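Local coordinates for protein polyketide cyclase / dehydrase and lipid transport (Nitrosospira multiformis, PDB 3P51) that is of unknown function but, as a member of the Bet v 1-like polyketide cyclase and lipid-transport family, probably binds a hydrophobic ligand in an internal cavity, at residues A[57-63]-A[74-80]; A[88-94]-A[110-116]; A[33-39]-A[51-56]; A[17-21]-A[136-140]. One frame throughout, in Å; residues are numbered along the deposited sequence.

Interaction 1 of 4, residues A[57-63]-A[74-80]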
# COMPACT_ATOMS: atom_id res chain seq x y z
N GLU A 57 -2.76 -31.26 -5.94
CA GLU A 57 -4.13 -30.75 -5.89
C GLU A 57 -4.30 -29.24 -5.76
O GLU A 57 -5.34 -28.71 -6.12
CB GLU A 57 -4.93 -31.48 -4.80
CG GLU A 57 -4.36 -31.32 -3.41
CD GLU A 57 -5.10 -32.17 -2.38
OE1 GLU A 57 -5.84 -33.08 -2.79
OE2 GLU A 57 -4.93 -31.94 -1.16
N PHE A 58 -3.29 -28.55 -5.23
CA PHE A 58 -3.31 -27.09 -5.21
C PHE A 58 -2.58 -26.56 -6.43
O PHE A 58 -1.36 -26.73 -6.54
CB PHE A 58 -2.59 -26.55 -3.98
CG PHE A 58 -3.31 -26.78 -2.69
CD1 PHE A 58 -4.31 -25.92 -2.27
CD2 PHE A 58 -2.97 -27.85 -1.88
CE1 PHE A 58 -4.95 -26.12 -1.07
CE2 PHE A 58 -3.61 -28.07 -0.68
CZ PHE A 58 -4.60 -27.20 -0.27
N LEU A 59 -3.30 -25.91 -7.33
CA LEU A 59 -2.65 -25.22 -8.45
C LEU A 59 -2.56 -23.71 -8.18
O LEU A 59 -3.58 -23.02 -8.17
CB LEU A 59 -3.42 -25.47 -9.75
CG LEU A 59 -2.86 -24.83 -11.03
CD1 LEU A 59 -1.47 -25.38 -11.36
CD2 LEU A 59 -3.83 -25.03 -12.20
N ASP A 60 -1.34 -23.20 -7.96
CA ASP A 60 -1.09 -21.77 -7.70
C ASP A 60 -0.43 -21.06 -8.89
O ASP A 60 0.42 -21.65 -9.56
CB ASP A 60 -0.11 -21.59 -6.52
CG ASP A 60 -0.70 -22.01 -5.17
OD1 ASP A 60 -1.94 -22.08 -5.02
OD2 ASP A 60 0.10 -22.24 -4.24
N THR A 61 -0.79 -19.79 -9.11
CA THR A 61 -0.06 -18.92 -10.04
C THR A 61 0.54 -17.72 -9.30
O THR A 61 -0.15 -17.09 -8.49
CB THR A 61 -0.98 -18.40 -11.15
OG1 THR A 61 -1.53 -19.50 -11.86
CG2 THR A 61 -0.20 -17.54 -12.12
N LEU A 62 1.81 -17.40 -9.57
CA LEU A 62 2.45 -16.22 -8.98
C LEU A 62 1.90 -14.97 -9.67
O LEU A 62 2.05 -14.81 -10.90
CB LEU A 62 3.97 -16.30 -9.16
CG LEU A 62 4.87 -15.25 -8.50
CD1 LEU A 62 4.69 -15.24 -6.98
CD2 LEU A 62 6.33 -15.50 -8.86
N ILE A 63 1.27 -14.09 -8.90
CA ILE A 63 0.64 -12.91 -9.49
C ILE A 63 1.36 -11.61 -9.11
O ILE A 63 1.12 -10.56 -9.71
CB ILE A 63 -0.85 -12.82 -9.10
CG1 ILE A 63 -0.99 -12.56 -7.59
CG2 ILE A 63 -1.61 -14.11 -9.51
CD1 ILE A 63 -2.44 -12.53 -7.10
N TYR A 74 -0.03 -14.82 -4.76
CA TYR A 74 -0.43 -15.82 -5.73
C TYR A 74 -1.93 -16.04 -5.71
O TYR A 74 -2.59 -15.81 -4.69
CB TYR A 74 0.27 -17.14 -5.43
CG TYR A 74 0.01 -17.64 -4.03
CD1 TYR A 74 -1.06 -18.48 -3.75
CD2 TYR A 74 0.82 -17.23 -2.97
CE1 TYR A 74 -1.31 -18.93 -2.45
CE2 TYR A 74 0.58 -17.67 -1.68
CZ TYR A 74 -0.48 -18.51 -1.43
OH TYR A 74 -0.72 -18.94 -0.14
N SER A 75 -2.46 -16.51 -6.83
CA SER A 75 -3.84 -16.98 -6.89
C SER A 75 -3.83 -18.49 -6.69
O SER A 75 -2.93 -19.17 -7.17
CB SER A 75 -4.48 -16.64 -8.24
OG SER A 75 -3.75 -17.21 -9.32
N MSE A 76 -4.81 -19.00 -5.96
CA MSE A 76 -5.05 -20.43 -5.94
C MSE A 76 -6.10 -20.77 -7.00
O MSE A 76 -7.28 -20.48 -6.82
CB MSE A 76 -5.53 -20.89 -4.57
CG MSE A 76 -5.58 -22.39 -4.44
SE MSE A 76 -6.88 -22.96 -3.10
CE MSE A 76 -5.96 -22.22 -1.54
N ASP A 77 -5.66 -21.37 -8.09
CA ASP A 77 -6.54 -21.65 -9.23
C ASP A 77 -7.34 -22.95 -9.07
O ASP A 77 -8.45 -23.07 -9.59
CB ASP A 77 -5.71 -21.68 -10.52
CG ASP A 77 -4.74 -20.50 -10.64
OD1 ASP A 77 -5.10 -19.38 -10.21
OD2 ASP A 77 -3.63 -20.69 -11.17
N GLU A 78 -6.77 -23.92 -8.38
CA GLU A 78 -7.49 -25.14 -8.05
C GLU A 78 -7.08 -25.59 -6.66
O GLU A 78 -5.97 -25.30 -6.22
CB GLU A 78 -7.21 -26.27 -9.05
CG GLU A 78 -7.34 -25.90 -10.52
CD GLU A 78 -8.75 -26.02 -11.06
OE1 GLU A 78 -9.70 -26.31 -10.28
OE2 GLU A 78 -8.90 -25.83 -12.29
N GLY A 79 -7.96 -26.30 -5.98
CA GLY A 79 -7.64 -26.84 -4.68
C GLY A 79 -8.67 -27.86 -4.26
O GLY A 79 -9.74 -27.94 -4.86
N PRO A 80 -8.37 -28.64 -3.21
CA PRO A 80 -9.32 -29.62 -2.69
C PRO A 80 -10.46 -28.90 -1.97
O PRO A 80 -10.26 -27.77 -1.52
CB PRO A 80 -8.49 -30.42 -1.69
CG PRO A 80 -7.46 -29.42 -1.20
CD PRO A 80 -7.16 -28.53 -2.38

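Interaction 2 of 4, residues A[88-94]-A[110-116]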
# COMPACT_ATOMS: atom_id res chain seq x y z
N ILE A 88 -15.16 -21.68 -4.29
CA ILE A 88 -14.65 -20.32 -4.10
C ILE A 88 -14.11 -19.74 -5.40
O ILE A 88 -13.88 -20.46 -6.36
CB ILE A 88 -13.54 -20.27 -3.03
CG1 ILE A 88 -12.27 -20.98 -3.52
CG2 ILE A 88 -14.02 -20.89 -1.73
CD1 ILE A 88 -11.02 -20.72 -2.64
N TYR A 89 -13.92 -18.42 -5.42
CA TYR A 89 -13.24 -17.77 -6.54
C TYR A 89 -12.39 -16.59 -6.09
O TYR A 89 -12.54 -16.09 -4.96
CB TYR A 89 -14.20 -17.37 -7.67
CG TYR A 89 -15.29 -16.38 -7.30
CD1 TYR A 89 -15.14 -15.02 -7.60
CD2 TYR A 89 -16.48 -16.80 -6.73
CE1 TYR A 89 -16.15 -14.10 -7.29
CE2 TYR A 89 -17.50 -15.89 -6.42
CZ TYR A 89 -17.33 -14.55 -6.70
OH TYR A 89 -18.33 -13.65 -6.39
N ASN A 90 -11.48 -16.16 -6.96
CA ASN A 90 -10.58 -15.05 -6.66
C ASN A 90 -9.82 -15.23 -5.36
O ASN A 90 -9.70 -14.29 -4.57
CB ASN A 90 -11.36 -13.73 -6.60
CG ASN A 90 -11.98 -13.36 -7.94
OD1 ASN A 90 -11.61 -13.90 -8.98
ND2 ASN A 90 -12.93 -12.42 -7.91
N TYR A 91 -9.29 -16.43 -5.13
CA TYR A 91 -8.44 -16.64 -3.98
C TYR A 91 -7.08 -15.99 -4.21
O TYR A 91 -6.43 -16.26 -5.21
CB TYR A 91 -8.22 -18.13 -3.68
CG TYR A 91 -7.51 -18.31 -2.36
CD1 TYR A 91 -8.21 -18.67 -1.21
CD2 TYR A 91 -6.15 -18.04 -2.24
CE1 TYR A 91 -7.56 -18.80 0.00
CE2 TYR A 91 -5.49 -18.16 -1.02
CZ TYR A 91 -6.21 -18.54 0.09
OH TYR A 91 -5.58 -18.67 1.30
N VAL A 92 -6.66 -15.14 -3.28
CA VAL A 92 -5.33 -14.53 -3.33
C VAL A 92 -4.62 -14.78 -2.01
O VAL A 92 -5.18 -14.54 -0.94
CB VAL A 92 -5.39 -13.02 -3.56
CG1 VAL A 92 -3.98 -12.38 -3.37
CG2 VAL A 92 -5.96 -12.70 -4.95
N GLY A 93 -3.39 -15.30 -2.08
CA GLY A 93 -2.57 -15.51 -0.90
C GLY A 93 -1.46 -14.48 -0.93
O GLY A 93 -1.03 -14.08 -2.02
N ASN A 94 -1.01 -14.03 0.24
CA ASN A 94 -0.08 -12.91 0.33
C ASN A 94 0.87 -13.19 1.49
O ASN A 94 0.46 -13.13 2.64
CB ASN A 94 -0.87 -11.61 0.56
CG ASN A 94 0.01 -10.35 0.58
OD1 ASN A 94 1.21 -10.41 0.83
ND2 ASN A 94 -0.60 -9.20 0.34
N TRP A 110 0.89 -13.97 6.76
CA TRP A 110 0.30 -14.65 5.62
C TRP A 110 -1.19 -14.33 5.60
O TRP A 110 -1.90 -14.65 6.56
CB TRP A 110 0.53 -16.15 5.72
CG TRP A 110 0.67 -16.85 4.40
CD1 TRP A 110 0.02 -16.55 3.23
CD2 TRP A 110 1.52 -17.96 4.11
NE1 TRP A 110 0.40 -17.42 2.24
CE2 TRP A 110 1.33 -18.29 2.75
CE3 TRP A 110 2.42 -18.72 4.86
CZ2 TRP A 110 2.01 -19.34 2.13
CZ3 TRP A 110 3.10 -19.76 4.25
CH2 TRP A 110 2.89 -20.06 2.89
N SER A 111 -1.64 -13.69 4.53
CA SER A 111 -3.04 -13.35 4.35
C SER A 111 -3.66 -14.16 3.22
O SER A 111 -2.99 -14.51 2.24
CB SER A 111 -3.20 -11.86 4.00
OG SER A 111 -2.37 -11.03 4.80
N GLY A 112 -4.95 -14.43 3.34
CA GLY A 112 -5.69 -15.10 2.29
C GLY A 112 -7.03 -14.44 2.17
O GLY A 112 -7.64 -14.06 3.18
N SER A 113 -7.51 -14.27 0.96
CA SER A 113 -8.85 -13.75 0.78
C SER A 113 -9.47 -14.33 -0.47
O SER A 113 -8.76 -14.65 -1.44
CB SER A 113 -8.84 -12.21 0.74
OG SER A 113 -8.08 -11.74 -0.37
N TRP A 114 -10.79 -14.48 -0.45
CA TRP A 114 -11.50 -15.08 -1.55
C TRP A 114 -12.96 -14.70 -1.51
O TRP A 114 -13.41 -14.08 -0.55
CB TRP A 114 -11.34 -16.61 -1.53
CG TRP A 114 -11.90 -17.28 -0.31
CD1 TRP A 114 -13.11 -17.88 -0.19
CD2 TRP A 114 -11.25 -17.44 0.96
NE1 TRP A 114 -13.27 -18.40 1.07
CE2 TRP A 114 -12.13 -18.14 1.80
CE3 TRP A 114 -10.00 -17.06 1.46
CZ2 TRP A 114 -11.82 -18.47 3.11
CZ3 TRP A 114 -9.69 -17.38 2.78
CH2 TRP A 114 -10.59 -18.09 3.58
N GLU A 115 -13.69 -15.05 -2.57
CA GLU A 115 -15.13 -14.86 -2.63
C GLU A 115 -15.79 -16.22 -2.54
O GLU A 115 -15.27 -17.21 -3.07
CB GLU A 115 -15.55 -14.18 -3.94
CG GLU A 115 -14.82 -12.84 -4.21
CD GLU A 115 -15.35 -11.70 -3.35
OE1 GLU A 115 -16.51 -11.79 -2.88
OE2 GLU A 115 -14.63 -10.71 -3.15
N SER A 116 -16.94 -16.27 -1.88
CA SER A 116 -17.62 -17.53 -1.65
C SER A 116 -19.01 -17.27 -1.11
O SER A 116 -19.25 -16.25 -0.46
CB SER A 116 -16.84 -18.37 -0.64
OG SER A 116 -17.53 -19.59 -0.39
O HOH W 1 -9.48 -12.03 -3.09
O HOH W 2 -13.07 -10.38 -5.61
O HOH W 3 -5.18 -11.94 0.36
O HOH W 4 0.19 -10.83 4.36

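Interaction 3 of 4, residues A[33-39]-A[51-56]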
# COMPACT_ATOMS: atom_id res chain seq x y z
N LEU A 33 2.90 -30.14 5.76
CA LEU A 33 1.72 -30.16 4.90
C LEU A 33 2.08 -30.34 3.43
O LEU A 33 1.37 -31.02 2.69
CB LEU A 33 0.91 -28.89 5.12
CG LEU A 33 -0.49 -28.82 4.51
CD1 LEU A 33 -1.37 -27.93 5.36
CD2 LEU A 33 -0.42 -28.32 3.09
N ILE A 34 3.17 -29.72 2.99
CA ILE A 34 3.55 -29.79 1.58
C ILE A 34 4.45 -30.99 1.28
O ILE A 34 5.62 -31.01 1.67
CB ILE A 34 4.28 -28.50 1.12
CG1 ILE A 34 3.45 -27.26 1.46
CG2 ILE A 34 4.55 -28.57 -0.38
CD1 ILE A 34 2.00 -27.35 1.00
N LYS A 35 3.90 -31.98 0.58
CA LYS A 35 4.62 -33.21 0.28
C LYS A 35 5.30 -33.17 -1.09
O LYS A 35 6.31 -33.84 -1.32
CB LYS A 35 3.67 -34.41 0.35
CG LYS A 35 2.96 -34.55 1.68
CD LYS A 35 3.96 -34.57 2.83
CE LYS A 35 3.26 -34.86 4.15
NZ LYS A 35 4.19 -34.66 5.30
N SER A 36 4.75 -32.39 -2.00
CA SER A 36 5.34 -32.24 -3.32
C SER A 36 5.02 -30.86 -3.89
O SER A 36 3.94 -30.33 -3.67
CB SER A 36 4.81 -33.32 -4.27
OG SER A 36 3.42 -33.17 -4.47
N CYS A 37 5.97 -30.30 -4.62
CA CYS A 37 5.79 -28.99 -5.23
C CYS A 37 6.34 -29.05 -6.64
O CYS A 37 7.55 -29.04 -6.82
CB CYS A 37 6.49 -27.92 -4.40
SG CYS A 37 6.40 -26.22 -5.06
N LYS A 38 5.45 -29.13 -7.63
CA LYS A 38 5.86 -29.25 -9.02
C LYS A 38 5.69 -27.95 -9.80
O LYS A 38 4.62 -27.34 -9.79
CB LYS A 38 5.07 -30.36 -9.71
CG LYS A 38 5.18 -31.72 -9.05
CD LYS A 38 6.57 -32.32 -9.23
CE LYS A 38 6.65 -33.69 -8.55
NZ LYS A 38 7.36 -34.69 -9.40
N LYS A 39 6.75 -27.54 -10.49
CA LYS A 39 6.69 -26.43 -11.43
C LYS A 39 5.72 -26.71 -12.57
O LYS A 39 5.73 -27.80 -13.15
CB LYS A 39 8.09 -26.17 -12.00
CG LYS A 39 8.14 -25.17 -13.16
CD LYS A 39 9.60 -24.82 -13.50
CE LYS A 39 9.71 -23.80 -14.63
NZ LYS A 39 9.33 -24.37 -15.96
N ARG A 51 3.75 -21.00 -12.26
CA ARG A 51 2.72 -21.77 -11.59
C ARG A 51 3.30 -22.98 -10.88
O ARG A 51 4.42 -23.40 -11.15
CB ARG A 51 1.64 -22.21 -12.58
CG ARG A 51 1.20 -21.11 -13.53
CD ARG A 51 0.14 -21.61 -14.49
NE ARG A 51 -1.17 -21.59 -13.86
CZ ARG A 51 -2.29 -22.05 -14.42
NH1 ARG A 51 -2.25 -22.58 -15.64
NH2 ARG A 51 -3.43 -21.97 -13.75
N ARG A 52 2.54 -23.54 -9.96
CA ARG A 52 2.99 -24.72 -9.25
C ARG A 52 1.80 -25.56 -8.89
O ARG A 52 0.70 -25.04 -8.72
CB ARG A 52 3.77 -24.33 -7.99
CG ARG A 52 2.98 -23.50 -7.00
CD ARG A 52 3.86 -22.99 -5.84
NE ARG A 52 3.05 -22.35 -4.81
CZ ARG A 52 3.54 -21.67 -3.78
NH1 ARG A 52 4.85 -21.53 -3.63
NH2 ARG A 52 2.71 -21.13 -2.89
N LEU A 53 2.04 -26.86 -8.77
CA LEU A 53 1.07 -27.79 -8.24
C LEU A 53 1.61 -28.41 -6.95
O LEU A 53 2.68 -29.01 -6.96
CB LEU A 53 0.78 -28.89 -9.27
CG LEU A 53 -0.31 -29.87 -8.87
CD1 LEU A 53 -1.68 -29.20 -9.01
CD2 LEU A 53 -0.24 -31.12 -9.72
N LEU A 54 0.88 -28.26 -5.85
CA LEU A 54 1.30 -28.82 -4.56
C LEU A 54 0.42 -30.00 -4.15
O LEU A 54 -0.80 -29.94 -4.26
CB LEU A 54 1.22 -27.75 -3.47
CG LEU A 54 1.66 -26.34 -3.86
CD1 LEU A 54 1.25 -25.35 -2.78
CD2 LEU A 54 3.16 -26.29 -4.10
N ASN A 55 1.06 -31.05 -3.64
CA ASN A 55 0.34 -32.23 -3.17
C ASN A 55 -0.59 -32.79 -4.24
O ASN A 55 -1.54 -33.50 -3.93
CB ASN A 55 -0.47 -31.93 -1.90
CG ASN A 55 0.40 -31.56 -0.71
OD1 ASN A 55 1.62 -31.72 -0.75
ND2 ASN A 55 -0.22 -31.10 0.37
N GLY A 56 -0.30 -32.46 -5.49
CA GLY A 56 -1.11 -32.94 -6.61
C GLY A 56 -2.51 -32.34 -6.67
O GLY A 56 -3.37 -32.87 -7.37
O HOH W 5 2.39 -31.82 -6.59

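Interaction 4 of 4, residues A[17-21]-A[136-140]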
# COMPACT_ATOMS: atom_id res chain seq x y z
N VAL A 17 15.68 -15.68 6.63
CA VAL A 17 14.33 -16.19 6.41
C VAL A 17 13.93 -16.00 4.96
O VAL A 17 13.41 -16.91 4.33
CB VAL A 17 13.29 -15.52 7.32
CG1 VAL A 17 11.94 -16.15 7.09
CG2 VAL A 17 13.69 -15.67 8.80
N TRP A 18 14.18 -14.81 4.42
CA TRP A 18 13.85 -14.55 3.02
C TRP A 18 14.59 -15.52 2.10
O TRP A 18 14.00 -16.10 1.20
CB TRP A 18 14.17 -13.09 2.64
CG TRP A 18 13.76 -12.71 1.22
CD1 TRP A 18 14.58 -12.23 0.23
CD2 TRP A 18 12.44 -12.78 0.65
NE1 TRP A 18 13.85 -12.00 -0.91
CE2 TRP A 18 12.54 -12.32 -0.69
CE3 TRP A 18 11.19 -13.18 1.14
CZ2 TRP A 18 11.43 -12.25 -1.55
CZ3 TRP A 18 10.08 -13.12 0.27
CH2 TRP A 18 10.22 -12.66 -1.05
N SER A 19 15.88 -15.71 2.34
CA SER A 19 16.67 -16.59 1.49
C SER A 19 16.03 -17.97 1.41
O SER A 19 16.11 -18.66 0.38
CB SER A 19 18.11 -16.69 2.00
OG SER A 19 18.78 -17.75 1.34
N ARG A 20 15.39 -18.38 2.49
CA ARG A 20 14.79 -19.70 2.58
C ARG A 20 13.44 -19.81 1.84
O ARG A 20 13.16 -20.83 1.22
CB ARG A 20 14.62 -20.09 4.05
CG ARG A 20 14.06 -21.50 4.28
CD ARG A 20 15.10 -22.57 3.94
NE ARG A 20 14.71 -23.89 4.45
CZ ARG A 20 14.36 -24.92 3.69
NH1 ARG A 20 14.34 -24.81 2.37
NH2 ARG A 20 14.03 -26.08 4.26
N ILE A 21 12.61 -18.76 1.90
CA ILE A 21 11.24 -18.85 1.37
C ILE A 21 11.02 -18.14 0.04
O ILE A 21 9.93 -18.19 -0.51
CB ILE A 21 10.22 -18.26 2.36
CG1 ILE A 21 10.45 -16.76 2.53
CG2 ILE A 21 10.30 -18.98 3.70
CD1 ILE A 21 9.22 -16.00 2.95
N LEU A 136 7.96 -23.13 9.45
CA LEU A 136 8.95 -22.07 9.24
C LEU A 136 9.61 -21.70 10.56
O LEU A 136 10.83 -21.56 10.64
CB LEU A 136 8.30 -20.86 8.56
CG LEU A 136 9.26 -19.79 8.03
CD1 LEU A 136 10.35 -20.44 7.19
CD2 LEU A 136 8.49 -18.78 7.20
N ALA A 137 8.79 -21.56 11.60
CA ALA A 137 9.30 -21.26 12.93
C ALA A 137 10.15 -22.40 13.48
O ALA A 137 11.21 -22.17 14.06
CB ALA A 137 8.14 -20.97 13.88
N ALA A 138 9.69 -23.63 13.31
CA ALA A 138 10.42 -24.77 13.85
C ALA A 138 11.81 -24.86 13.24
O ALA A 138 12.76 -25.31 13.89
CB ALA A 138 9.65 -26.07 13.63
N GLU A 139 11.94 -24.42 11.99
CA GLU A 139 13.24 -24.45 11.33
C GLU A 139 14.20 -23.39 11.88
O GLU A 139 15.41 -23.59 11.92
CB GLU A 139 13.08 -24.30 9.82
CG GLU A 139 14.39 -24.04 9.11
CD GLU A 139 14.42 -24.57 7.68
OE1 GLU A 139 13.56 -25.41 7.32
OE2 GLU A 139 15.33 -24.14 6.93
N PHE A 140 13.65 -22.26 12.33
CA PHE A 140 14.46 -21.17 12.85
C PHE A 140 14.17 -20.93 14.33
O PHE A 140 13.46 -19.97 14.68
CB PHE A 140 14.22 -19.88 12.07
CG PHE A 140 14.64 -19.95 10.63
CD1 PHE A 140 15.97 -20.03 10.29
CD2 PHE A 140 13.70 -19.92 9.62
CE1 PHE A 140 16.36 -20.09 8.97
CE2 PHE A 140 14.08 -19.97 8.29
CZ PHE A 140 15.41 -20.06 7.97

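Interaction 1 of 4, residues A[57-63]-A[74-80]
A classic beta bulge interrupts this antiparallel hairpin between strands 58-66 and 71-78. Asp77 and Glu78 both lie opposite Leu59, whose O accepts a 2.7 Å bond from Asp77 N and a weak 3.3 Å bond from Glu78 N, while Leu59 N donates to Glu78 O at 3.0 Å. Beyond it pairing is regular: Thr61 N to Ser75 O 3.0 Å, Ser75 N to Thr61 O 2.9 Å. The extra residue turns the Asp77 side chain toward the partner strand; its OD2 accepts a 2.5 Å hydrogen bond from Thr61 OG1 and its OD1 one of 2.7 Å from Ser75 OG, and OD2 also salt-bridges Arg51. On the face shared by Asp60, Met76 and Tyr74, packing takes over. Buried Phe58 receives Pro80 CD over its ring, 3.7 Å from the centroid, a CH-pi contact, and Met76 SE (selenomethionine) at its edge, a Met-aromatic contact 5.2 Å from the centroid. Gly79 fits here because a CB would hit Met76 SE. Helix 120-139 covers this face through Tyr124 and Met125; Asp60 OD2 salt-bridges Arg52. Such a bulged antiparallel sheet around a long C-terminal helix is typical of the Bet v 1-like helix-grip fold.

Interaction 2 of 4, residues A[88-94]-A[110-116]
Tyr89 lays its ring over the aliphatic part of Glu115: CB of Glu115 sits 3.4 Å from the Tyr89 ring centroid, a CH-pi contact. They are also a hydrogen-bonded antiparallel pair, with Tyr89 N to Glu115 O at 3.0 Å and Glu115 N to Tyr89 O at 2.8 Å. Asn90 then adopts positive phi, which asparagine tolerates well, and the register slips by one in a beta bulge. Pairing resumes where Val92 N meets Ser113 O at 2.8 Å and Asn94 N meets Ser111 O at 2.9 Å. Small serines on this face leave room for water: one lies 2.9 Å from Val92 O and 3.0 Å from Ser113 OG, another 2.9 Å from Asn94 O and 2.6 Å from Ser111 OG. The other face is largely apolar, with Ile88 beside the aromatic rings: its CG2 lies 3.5 Å from Trp114 CD1. The Tyr91 ring and the six-membered ring of Trp114 are nearly parallel, planes at 14°, but their centroids are 5.3 Å apart, so they barely overlap. Gly112 fits under Tyr91, because a CB would come within 2.4 Å of Tyr91 OH; that hydroxyl is hydrogen-bonded to Tyr129 OH. Trp110 NE1 is hydrogen-bonded to Tyr74 OH, and its ring meets that of Tyr129. Neighbouring antiparallel strands whose aromatic face turns to C-terminal helix 120-139 are characteristic of the Bet v 1-like helix-grip fold, whose ligand cavity commonly lies there.

Interaction 3 of 4, residues A[33-39]-A[51-56]
Backbone hydrogen bonds join strand 37-40, an outermost strand of the Bet v 1-like sheet within this chain, to strand 51-54 as an antiparallel pair. Lys38 N donates to Leu53 O at 2.9 Å and Leu53 N to Lys38 O at 2.8 Å, and Asn55 N reaches Ser36 O at 3.0 Å. Side-chain hydrogen bonds continue the pairing into the loop before strand 37-40. Asn55, carrying both a donor and an acceptor on one amide, reads that backbone: ND2 gives a 2.8 Å bond to Leu33 O, and OD1 accepts 2.7 Å from Lys35 N and a weak 3.4 Å bond from Ser36 N. Both Asn55 and Gly56 have positive phi, which these residue types accept readily.

Apolar packing occupies the inward face, where Cys37 SG touches Leu54 CD2 at 3.4 Å and Ile34 CD1 lies 4.3 Å from Leu54 CD1; Leu33 and Ile34 extend this patch to helix 120-139. Charged side chains differ in exposure: the long chains of Lys38 and Lys39 suit the surface, whereas Arg52 is buried, with a salt bridge to Asp60, a hydrogen bond to Phe24 O and additional cation-pi contacts with Phe24 and Tyr74. Arg51 salt-bridges Asp77 and hydrogen-bonds Thr61 OG1. Water completes the turn: a single molecule donates to Leu53 O at 2.8 Å, accepts from Gly56 N at 3.0 Å and lies 2.7 Å from Ser36 OG.

Interaction 4 of 4, residues A[17-21]-A[136-140]
Leucine, valine and isoleucine side chains form the apolar centre where the short helix 14-21 meets the C-terminal end of helix 120-139, two elements of the Bet v 1-like helix-grip fold. Leu136 reaches across with both methyls: its CD1 lies 3.8 Å from Ile21 CG2 and its CD2 4.3 Å from Val17 CG1. Branched, compact side chains suit this buried seam, which strand 88-100 backs through Leu95 and Leu97. Next outward is Phe140, the first residue to leave helical geometry. Its CD2 is 4.3 Å from Val17 CG2, and Arg20 CB approaches the ring edge with 4.0 Å to Phe140 CZ, so the aliphatic start of the arginine packs against the ring edge while its long chain carries the charge to the periphery. There the guanidinium meets Glu139 edge-on in a two-pronged salt bridge, and Ser28 OG takes up the remaining NH1. The bridge is made by Arg20 NE to Glu139 OE2 at 2.6 Å and Arg20 NH2 to Glu139 OE1 at 3.2 Å.

Interactions 3, 1 and 2 follow one another along the chain and lie on one curved antiparallel sheet, while 17-21 with 136-140 closes the chain around all three. Interactions 1 and 3 have centres about 10 Å apart and share a polar network: Arg51 NH2 forms a 2.9 Å salt bridge with Asp77 OD2, and Arg51 NE is 2.9 Å from Thr61 OG1. Interactions 1 and 2, also about 10 Å between centres, join through a probable hydrogen bond, Tyr74 O to Gly93 N at 2.8 Å. Interaction 4 lies about 22 Å from interaction 1, centre to centre. Helix 120-139 packs on interactions 1, 2 and 3 and supplies one side of interaction 4, consistent with a cavity between helix and sheet.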